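Local coordinates for protein CAS6A (Thermus thermophilus, PDB 4C97) that probably cleaves CRISPR precursor RNA as a Cas6-family endoribonuclease in antiviral defence, at residues Y110-F114 and L155-L161; N46-L50 and R62-V67; G101-A105 and G236-A240. The protein carries 1 engineered substitution. One frame throughout, in Å; residues are numbered along the deposited sequence.

Followed from the N terminus, the chain first closes contact 2, a short-range loop in which strands 48-55 and 58-65 form a hairpin. Contact 3 opens next, at residues 101-105, and closes only at 236-240; it joins a turn that interrupts strand 91-109 of the first sheet to edge strand 238-241 of the second. Contact 1 is nested inside that loop, setting the short helix after strand 91-109 against the end of helix 144-158. Contact 2 precedes both in sequence yet touches both: L66 O meets Y110 OH of contact 1 at 2.7 Å, and R62 NE meets W104 O of contact 3 at 2.9 Å. The hairpin thus links two long-range closures that do not touch.

Contact 1. Residues Y110-F114 and L155-L161; sequences YPRLF and LEAFGPL
Residues Y110-L113 form a short helical turn held by i to i+3 hydrogen bonds, L113 N to Y110 O at 2.9 Å and F114 N to P111 O at 3.0 Å. Opposite it, helix 144-158 ends: G159 N still bonds L155 O at 2.8 Å, but G159 (phi -96°, psi 180°) abandons helical geometry and leads into P160. The backbones are closest at Y110 CA and G159 CA, 6.1 Å apart. Y110, chi1 m, lays one ring face against the glycine, whose CA stands 3.8 Å from the ring centroid in a CH-pi contact; a CB here would clash with Y110 CD2. L155 CD1 approaches the same ring near its plane, 3.6 Å from Y110 CE2, and P160 CD lies 3.5 Å from Y110 CB. L155, with chi1 t and chi2 p, also reaches L113 CD1 with its CD1 (3.9 Å) and F114 CZ with its CD2 (4.1 Å). F114 CZ meets L161 CD2 at 4.3 Å. This joins the connection between the two sheets to the first helix of the second half. No hydrogen bond crosses the interface: cohesion is apolar, and the Y110 hydroxyl finds its polar partner beyond it, at L66 O.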
loop_
_atom_site.group_PDB
_atom_site.type_symbol
_atom_site.label_atom_id
_atom_site.label_comp_id
_atom_site.label_asym_id
_atom_site.label_seq_id
_atom_site.Cartn_x
_atom_site.Cartn_y
_atom_site.Cartn_z
ATOM N N TYR A 110 -9.755 10.265 -4.763
ATOM C CA TYR A 110 -8.731 11.098 -4.147
ATOM C C TYR A 110 -9.322 12.180 -3.250
ATOM O O TYR A 110 -8.821 12.385 -2.147
ATOM C CB TYR A 110 -7.739 11.672 -5.168
ATOM C CG TYR A 110 -6.703 10.632 -5.575
ATOM C CD1 TYR A 110 -6.917 9.752 -6.641
ATOM C CD2 TYR A 110 -5.534 10.522 -4.873
ATOM C CE1 TYR A 110 -5.967 8.807 -6.987
ATOM C CE2 TYR A 110 -4.576 9.569 -5.209
ATOM C CZ TYR A 110 -4.810 8.717 -6.250
ATOM O OH TYR A 110 -3.856 7.779 -6.553
ATOM N N PRO A 111 -10.437 12.820 -3.659
ATOM C CA PRO A 111 -10.979 13.794 -2.708
ATOM C C PRO A 111 -11.335 13.167 -1.361
ATOM O O PRO A 111 -11.161 13.793 -0.300
ATOM C CB PRO A 111 -12.217 14.331 -3.433
ATOM C CG PRO A 111 -11.844 14.204 -4.883
ATOM C CD PRO A 111 -11.113 12.910 -4.970
ATOM N N ARG A 112 -11.778 11.920 -1.385
ATOM C CA ARG A 112 -12.164 11.264 -0.148
ATOM C C ARG A 112 -10.960 10.966 0.736
ATOM O O ARG A 112 -11.124 10.777 1.938
ATOM C CB ARG A 112 -12.975 9.999 -0.420
ATOM C CG ARG A 112 -14.418 10.336 -0.762
ATOM C CD ARG A 112 -15.223 9.131 -1.202
ATOM N NE ARG A 112 -16.613 9.545 -1.315
ATOM C CZ ARG A 112 -17.469 9.587 -0.304
ATOM N NH1 ARG A 112 -17.096 9.171 0.901
ATOM N NH2 ARG A 112 -18.701 10.043 -0.513
ATOM N N LEU A 113 -9.759 10.969 0.163
ATOM C CA LEU A 113 -8.597 10.728 1.010
ATOM C C LEU A 113 -8.424 11.901 1.945
ATOM O O LEU A 113 -7.774 11.759 2.983
ATOM C CB LEU A 113 -7.331 10.563 0.195
ATOM C CG LEU A 113 -7.292 9.356 -0.731
ATOM C CD1 LEU A 113 -6.031 9.416 -1.553
ATOM C CD2 LEU A 113 -7.403 8.024 0.024
ATOM N N PHE A 114 -9.018 13.044 1.591
ATOM C CA PHE A 114 -8.848 14.256 2.359
ATOM C C PHE A 114 -10.065 14.545 3.239
ATOM O O PHE A 114 -10.258 15.669 3.660
ATOM C CB PHE A 114 -8.592 15.428 1.413
ATOM C CG PHE A 114 -7.216 15.435 0.819
ATOM C CD1 PHE A 114 -6.161 16.072 1.469
ATOM C CD2 PHE A 114 -6.960 14.801 -0.380
ATOM C CE1 PHE A 114 -4.896 16.066 0.901
ATOM C CE2 PHE A 114 -5.691 14.802 -0.932
ATOM C CZ PHE A 114 -4.668 15.438 -0.280
ATOM N N LEU A 155 1.324 10.120 -3.574
ATOM C CA LEU A 155 0.057 10.837 -3.576
ATOM C C LEU A 155 0.124 12.042 -4.512
ATOM O O LEU A 155 -0.851 12.362 -5.235
ATOM C CB LEU A 155 -0.312 11.253 -2.166
ATOM C CG LEU A 155 -1.575 12.116 -2.051
ATOM C CD1 LEU A 155 -2.796 11.395 -2.641
ATOM C CD2 LEU A 155 -1.787 12.489 -0.606
ATOM N N GLU A 156 1.279 12.694 -4.536
ATOM C CA GLU A 156 1.498 13.797 -5.461
ATOM C C GLU A 156 1.658 13.325 -6.912
ATOM O O GLU A 156 1.251 14.040 -7.825
ATOM C CB GLU A 156 2.696 14.656 -5.019
ATOM C CG GLU A 156 2.403 15.445 -3.759
ATOM C CD GLU A 156 3.534 16.377 -3.345
ATOM O OE1 GLU A 156 4.668 16.219 -3.851
ATOM O OE2 GLU A 156 3.277 17.294 -2.534
ATOM N N ALA A 157 2.248 12.147 -7.126
ATOM C CA ALA A 157 2.333 11.592 -8.484
ATOM C C ALA A 157 0.980 11.257 -9.078
ATOM O O ALA A 157 0.746 11.504 -10.270
ATOM C CB ALA A 157 3.205 10.366 -8.500
ATOM N N PHE A 158 0.114 10.652 -8.275
ATOM C CA PHE A 158 -1.116 10.095 -8.832
ATOM C C PHE A 158 -2.406 10.843 -8.546
ATOM O O PHE A 158 -3.415 10.648 -9.249
ATOM C CB PHE A 158 -1.220 8.658 -8.384
ATOM C CG PHE A 158 -0.027 7.845 -8.751
ATOM C CD1 PHE A 158 0.451 7.852 -10.051
ATOM C CD2 PHE A 158 0.639 7.108 -7.802
ATOM C CE1 PHE A 158 1.565 7.119 -10.389
ATOM C CE2 PHE A 158 1.750 6.376 -8.138
ATOM C CZ PHE A 158 2.208 6.390 -9.431
ATOM N N GLY A 159 -2.377 11.701 -7.533
ATOM C CA GLY A 159 -3.547 12.463 -7.142
ATOM C C GLY A 159 -3.605 13.854 -7.741
ATOM O O GLY A 159 -2.718 14.258 -8.490
ATOM N N PRO A 160 -4.662 14.599 -7.415
ATOM C CA PRO A 160 -4.924 15.865 -8.098
ATOM C C PRO A 160 -4.239 17.055 -7.460
ATOM O O PRO A 160 -4.375 18.141 -8.007
ATOM C CB PRO A 160 -6.429 16.028 -7.905
ATOM C CG PRO A 160 -6.599 15.552 -6.506
ATOM C CD PRO A 160 -5.738 14.295 -6.450
ATOM N N LEU A 161 -3.531 16.857 -6.348
ATOM C CA LEU A 161 -3.112 17.969 -5.501
ATOM C C LEU A 161 -1.717 17.754 -4.948
ATOM O O LEU A 161 -1.375 16.659 -4.533
ATOM C CB LEU A 161 -4.091 18.061 -4.329
ATOM C CG LEU A 161 -4.128 19.316 -3.466
ATOM C CD1 LEU A 161 -4.389 20.555 -4.301
ATOM C CD2 LEU A 161 -5.216 19.142 -2.409
#

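Contact 2. Residues N46-L50 and R62-V67; sequences NPFAL and RVSLLV
A beta hairpin shows how alternating side chains divide between two faces of a sheet. Strands 48-50 and 62-65 run antiparallel, their axes 4.7 Å apart at closest and 167° between directions. F48 pairs with L65 and L50 with V63 as non-hydrogen-bonded pairs; the intervening A49-S64 pair is hydrogen-bonded, through A49 N to S64 O (3.0 Å) and S64 N to A49 O (2.8 Å). L66 N donates to P47 O at 2.9 Å, extending the pairing beyond the strands. On one face, L50 (chi1 m, chi2 t) brings CD2 to 3.9 Å from CG2 of V63 (chi1 t), while F48, with chi1 p, carries its ring away from the partner strand; F48 CB lies 4.5 Å from L65 CD2. On the other face, A49 CB and S64 CB lie 4.2 Å apart, small side chains in register. Past the paired strands, P47 CB meets V67 CG2 at 3.8 Å, and L66 CD1, with chi1 m and chi2 t, lies 3.8 Å from F48 N. V67 is the N-cap residue of helix 68-79. Helices 22-36 and 68-79 cover the face bearing F48, L50, V63 and L65, as in a ferredoxin-like fold; L66 instead packs on helix 144-158, S64 OG bonds Y224 O, and V63 and L65 pair onward with strand 6-15.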
loop_
_atom_site.group_PDB
_atom_site.type_symbol
_atom_site.label_atom_id
_atom_site.label_comp_id
_atom_site.label_asym_id
_atom_site.label_seq_id
_atom_site.Cartn_x
_atom_site.Cartn_y
_atom_site.Cartn_z
ATOM N N ASN A 46 5.228 3.649 -10.288
ATOM C CA ASN A 46 4.263 2.592 -10.593
ATOM C C ASN A 46 2.896 3.028 -10.091
ATOM O O ASN A 46 2.751 3.285 -8.896
ATOM C CB ASN A 46 4.645 1.294 -9.879
ATOM C CG ASN A 46 6.018 0.768 -10.280
ATOM O OD1 ASN A 46 6.561 1.119 -11.329
ATOM N ND2 ASN A 46 6.573 -0.108 -9.441
ATOM N N PRO A 47 1.892 3.162 -10.986
ATOM C CA PRO A 47 0.552 3.547 -10.506
ATOM C C PRO A 47 -0.248 2.375 -9.940
ATOM O O PRO A 47 -1.449 2.228 -10.164
ATOM C CB PRO A 47 -0.124 4.114 -11.770
ATOM C CG PRO A 47 0.535 3.369 -12.903
ATOM C CD PRO A 47 1.955 3.095 -12.462
ATOM N N PHE A 48 0.441 1.513 -9.205
ATOM C CA PHE A 48 -0.168 0.331 -8.650
ATOM C C PHE A 48 0.686 -0.174 -7.498
ATOM O O PHE A 48 1.798 0.310 -7.267
ATOM C CB PHE A 48 -0.276 -0.774 -9.708
ATOM C CG PHE A 48 1.053 -1.202 -10.267
ATOM C CD1 PHE A 48 1.769 -2.226 -9.673
ATOM C CD2 PHE A 48 1.582 -0.581 -11.377
ATOM C CE1 PHE A 48 3.009 -2.609 -10.185
ATOM C CE2 PHE A 48 2.808 -0.961 -11.885
ATOM C CZ PHE A 48 3.519 -1.968 -11.275
ATOM N N ALA A 49 0.130 -1.127 -6.772
ATOM C CA ALA A 49 0.898 -1.902 -5.797
ATOM C C ALA A 49 0.263 -3.266 -5.678
ATOM O O ALA A 49 -0.886 -3.466 -6.065
ATOM C CB ALA A 49 0.956 -1.208 -4.414
ATOM N N LEU A 50 1.023 -4.227 -5.167
ATOM C CA LEU A 50 0.511 -5.575 -5.037
ATOM C C LEU A 50 0.704 -6.051 -3.617
ATOM O O LEU A 50 1.568 -5.559 -2.881
ATOM C CB LEU A 50 1.205 -6.521 -6.023
ATOM C CG LEU A 50 1.075 -6.138 -7.494
ATOM C CD1 LEU A 50 1.961 -7.039 -8.345
ATOM C CD2 LEU A 50 -0.374 -6.214 -7.930
ATOM N N ARG A 62 -3.859 -9.173 -3.604
ATOM C CA ARG A 62 -4.507 -7.888 -3.807
ATOM C C ARG A 62 -3.767 -7.022 -4.810
ATOM O O ARG A 62 -2.529 -7.025 -4.892
ATOM C CB ARG A 62 -4.746 -7.150 -2.473
ATOM C CG ARG A 62 -3.767 -6.087 -2.144
ATOM C CD ARG A 62 -3.912 -5.628 -0.689
ATOM N NE ARG A 62 -4.857 -4.545 -0.421
ATOM C CZ ARG A 62 -4.515 -3.303 -0.061
ATOM N NH1 ARG A 62 -3.235 -2.935 0.004
ATOM N NH2 ARG A 62 -5.456 -2.416 0.235
ATOM N N VAL A 63 -4.569 -6.315 -5.608
ATOM C CA VAL A 63 -4.063 -5.448 -6.647
ATOM C C VAL A 63 -4.592 -4.053 -6.388
ATOM O O VAL A 63 -5.811 -3.846 -6.387
ATOM C CB VAL A 63 -4.531 -5.926 -8.026
ATOM C CG1 VAL A 63 -4.046 -4.988 -9.132
ATOM C CG2 VAL A 63 -4.059 -7.331 -8.280
ATOM N N SER A 64 -3.675 -3.110 -6.147
ATOM C CA SER A 64 -4.022 -1.705 -5.987
ATOM C C SER A 64 -3.754 -0.971 -7.253
ATOM O O SER A 64 -2.669 -1.077 -7.819
ATOM C CB SER A 64 -3.176 -0.988 -4.927
ATOM O OG SER A 64 -3.329 -1.549 -3.659
ATOM N N LEU A 65 -4.739 -0.166 -7.623
ATOM C CA LEU A 65 -4.736 0.611 -8.850
ATOM C C LEU A 65 -4.943 2.057 -8.462
ATOM O O LEU A 65 -5.972 2.413 -7.860
ATOM C CB LEU A 65 -5.840 0.128 -9.781
ATOM C CG LEU A 65 -5.808 -1.384 -10.036
ATOM C CD1 LEU A 65 -7.048 -1.860 -10.781
ATOM C CD2 LEU A 65 -4.522 -1.754 -10.799
ATOM N N LEU A 66 -3.946 2.879 -8.782
ATOM C CA LEU A 66 -3.857 4.241 -8.239
ATOM C C LEU A 66 -4.283 5.339 -9.210
ATOM O O LEU A 66 -4.321 6.527 -8.846
ATOM C CB LEU A 66 -2.428 4.513 -7.733
ATOM C CG LEU A 66 -1.909 3.487 -6.733
ATOM C CD1 LEU A 66 -0.501 3.865 -6.332
ATOM C CD2 LEU A 66 -2.800 3.352 -5.496
ATOM N N VAL A 67 -4.639 4.960 -10.439
ATOM C CA VAL A 67 -5.098 5.931 -11.426
ATOM C C VAL A 67 -6.290 5.322 -12.162
ATOM O O VAL A 67 -6.350 4.107 -12.329
ATOM C CB VAL A 67 -3.987 6.333 -12.425
ATOM C CG1 VAL A 67 -2.814 6.978 -11.689
ATOM C CG2 VAL A 67 -3.502 5.131 -13.200
#

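Contact 3. Residues G101-A105 and G236-A240; sequences GHPWA and GRARA. With SO4 (sulfate ion), chain D.
W104, R239 and R237 bury most of the surface here, and together they illustrate an aromatic ring held between two cations. The backbones stay well apart, W104 CA and R239 CA being 8.9 Å from each other, so long side chains must bridge the gap. W104 belongs to a type I beta turn from H102 to A105, closed by A105 N to H102 O at 3.1 Å and reinforced by W104 N to H102 ND1 at 3.1 Å. Its side chain (chi1 m, chi2 98°) points the indole toward R237-R239, where the chain enters strand 238-241. The two arginines, separated by A238, reach opposite faces of the indole in cation-pi contacts. R237 CZ lies 4.7 Å from the centroid of the W104 six-membered ring, and R237 CG adds a CH-pi contact at 4.0 Å to the same centroid; R239 CZ stands 4.9 Å from the centroid of the W104 six-membered ring, almost exactly on the ring normal. R239, with chi1 p, also donates from NH1 to P103 O at 2.7 Å, and a water links R239 NH2 (2.7 Å) to P103 O (2.9 Å). At the indole edge, W104 NE1 donates to O1 of a sulfate ion at 2.7 Å. R237 NH1 bonds the same O1 at 3.2 Å and R237 NH2 bonds sulfate O4 at 3.2 Å; R125 also hydrogen-bonds the ion. Although the ion is probably from the crystallisation liquor, this basic pocket between the two ferredoxin-like halves of a Cas6 protein is consistent with a binding site for an RNA phosphate.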
loop_
_atom_site.group_PDB
_atom_site.type_symbol
_atom_site.label_atom_id
_atom_site.label_comp_id
_atom_site.label_asym_id
_atom_site.label_seq_id
_atom_site.Cartn_x
_atom_site.Cartn_y
_atom_site.Cartn_z
ATOM N N GLY A 101 -16.003 -5.882 1.387
ATOM C CA GLY A 101 -16.282 -7.124 2.079
ATOM C C GLY A 101 -15.046 -7.955 2.349
ATOM O O GLY A 101 -15.141 -9.155 2.561
ATOM N N HIS A 102 -13.879 -7.318 2.328
ATOM C CA HIS A 102 -12.648 -7.948 2.787
ATOM C C HIS A 102 -11.849 -6.810 3.415
ATOM O O HIS A 102 -11.904 -5.692 2.924
ATOM C CB HIS A 102 -11.883 -8.568 1.618
ATOM C CG HIS A 102 -10.666 -9.348 2.031
ATOM N ND1 HIS A 102 -9.475 -8.743 2.339
ATOM C CD2 HIS A 102 -10.474 -10.679 2.166
ATOM C CE1 HIS A 102 -8.588 -9.678 2.674
ATOM N NE2 HIS A 102 -9.170 -10.851 2.567
ATOM N N PRO A 103 -11.126 -7.082 4.510
ATOM C CA PRO A 103 -10.411 -5.991 5.187
ATOM C C PRO A 103 -9.441 -5.208 4.306
ATOM O O PRO A 103 -9.202 -4.036 4.545
ATOM C CB PRO A 103 -9.663 -6.709 6.310
ATOM C CG PRO A 103 -10.494 -7.900 6.603
ATOM C CD PRO A 103 -11.056 -8.338 5.273
ATOM N N TRP A 104 -8.893 -5.858 3.287
ATOM C CA TRP A 104 -7.904 -5.249 2.417
ATOM C C TRP A 104 -8.434 -4.852 1.042
ATOM O O TRP A 104 -7.657 -4.494 0.174
ATOM C CB TRP A 104 -6.684 -6.170 2.312
ATOM C CG TRP A 104 -5.915 -6.171 3.607
ATOM C CD1 TRP A 104 -5.980 -7.099 4.603
ATOM C CD2 TRP A 104 -4.996 -5.168 4.043
ATOM N NE1 TRP A 104 -5.143 -6.738 5.636
ATOM C CE2 TRP A 104 -4.516 -5.566 5.313
ATOM C CE3 TRP A 104 -4.519 -3.984 3.497
ATOM C CZ2 TRP A 104 -3.599 -4.804 6.040
ATOM C CZ3 TRP A 104 -3.599 -3.229 4.225
ATOM C CH2 TRP A 104 -3.142 -3.656 5.466
ATOM N N ALA A 105 -9.757 -4.890 0.875
ATOM C CA ALA A 105 -10.405 -4.450 -0.354
ATOM C C ALA A 105 -11.024 -3.067 -0.139
ATOM O O ALA A 105 -11.555 -2.783 0.923
ATOM C CB ALA A 105 -11.489 -5.422 -0.737
ATOM N N GLY A 236 5.665 -3.521 2.214
ATOM C CA GLY A 236 5.116 -2.218 2.554
ATOM C C GLY A 236 3.601 -2.122 2.607
ATOM O O GLY A 236 3.059 -1.013 2.547
ATOM N N ARG A 237 2.917 -3.252 2.768
ATOM C CA ARG A 237 1.476 -3.239 2.862
ATOM C C ARG A 237 1.144 -2.638 4.227
ATOM O O ARG A 237 1.689 -3.048 5.254
ATOM C CB ARG A 237 0.895 -4.637 2.680
ATOM C CG ARG A 237 -0.605 -4.682 2.841
ATOM C CD ARG A 237 -1.202 -5.956 2.260
ATOM N NE ARG A 237 -0.636 -7.208 2.743
ATOM C CZ ARG A 237 -0.994 -7.819 3.866
ATOM N NH1 ARG A 237 -1.899 -7.271 4.664
ATOM N NH2 ARG A 237 -0.459 -8.977 4.197
ATOM N N ALA A 238 0.300 -1.621 4.231
ATOM C CA ALA A 238 0.074 -0.846 5.437
ATOM C C ALA A 238 -1.309 -0.271 5.447
ATOM O O ALA A 238 -1.923 -0.115 4.403
ATOM C CB ALA A 238 1.082 0.272 5.538
ATOM N N ARG A 239 -1.778 0.044 6.643
ATOM C CA ARG A 239 -3.031 0.776 6.776
ATOM C C ARG A 239 -3.058 1.636 8.028
ATOM O O ARG A 239 -2.383 1.349 9.014
ATOM C CB ARG A 239 -4.215 -0.183 6.802
ATOM C CG ARG A 239 -4.335 -1.021 8.053
ATOM C CD ARG A 239 -5.478 -2.042 7.950
ATOM N NE ARG A 239 -6.729 -1.396 7.571
ATOM C CZ ARG A 239 -7.760 -2.007 6.996
ATOM N NH1 ARG A 239 -7.703 -3.302 6.708
ATOM N NH2 ARG A 239 -8.845 -1.314 6.694
ATOM N N ALA A 240 -3.879 2.682 7.996
ATOM C CA ALA A 240 -4.079 3.496 9.177
ATOM C C ALA A 240 -5.052 2.837 10.137
ATOM O O ALA A 240 -6.003 2.177 9.715
ATOM C CB ALA A 240 -4.575 4.891 8.804
HETATM S S SO4 D . -2.899 -9.393 7.691
HETATM O O1 SO4 D . -3.495 -8.139 7.254
HETATM O O2 SO4 D . -1.916 -9.083 8.731
HETATM O O3 SO4 D . -3.934 -10.257 8.245
HETATM O O4 SO4 D . -2.212 -10.121 6.631
HETATM O O HOH W 1 -11.133 -2.031 5.419
#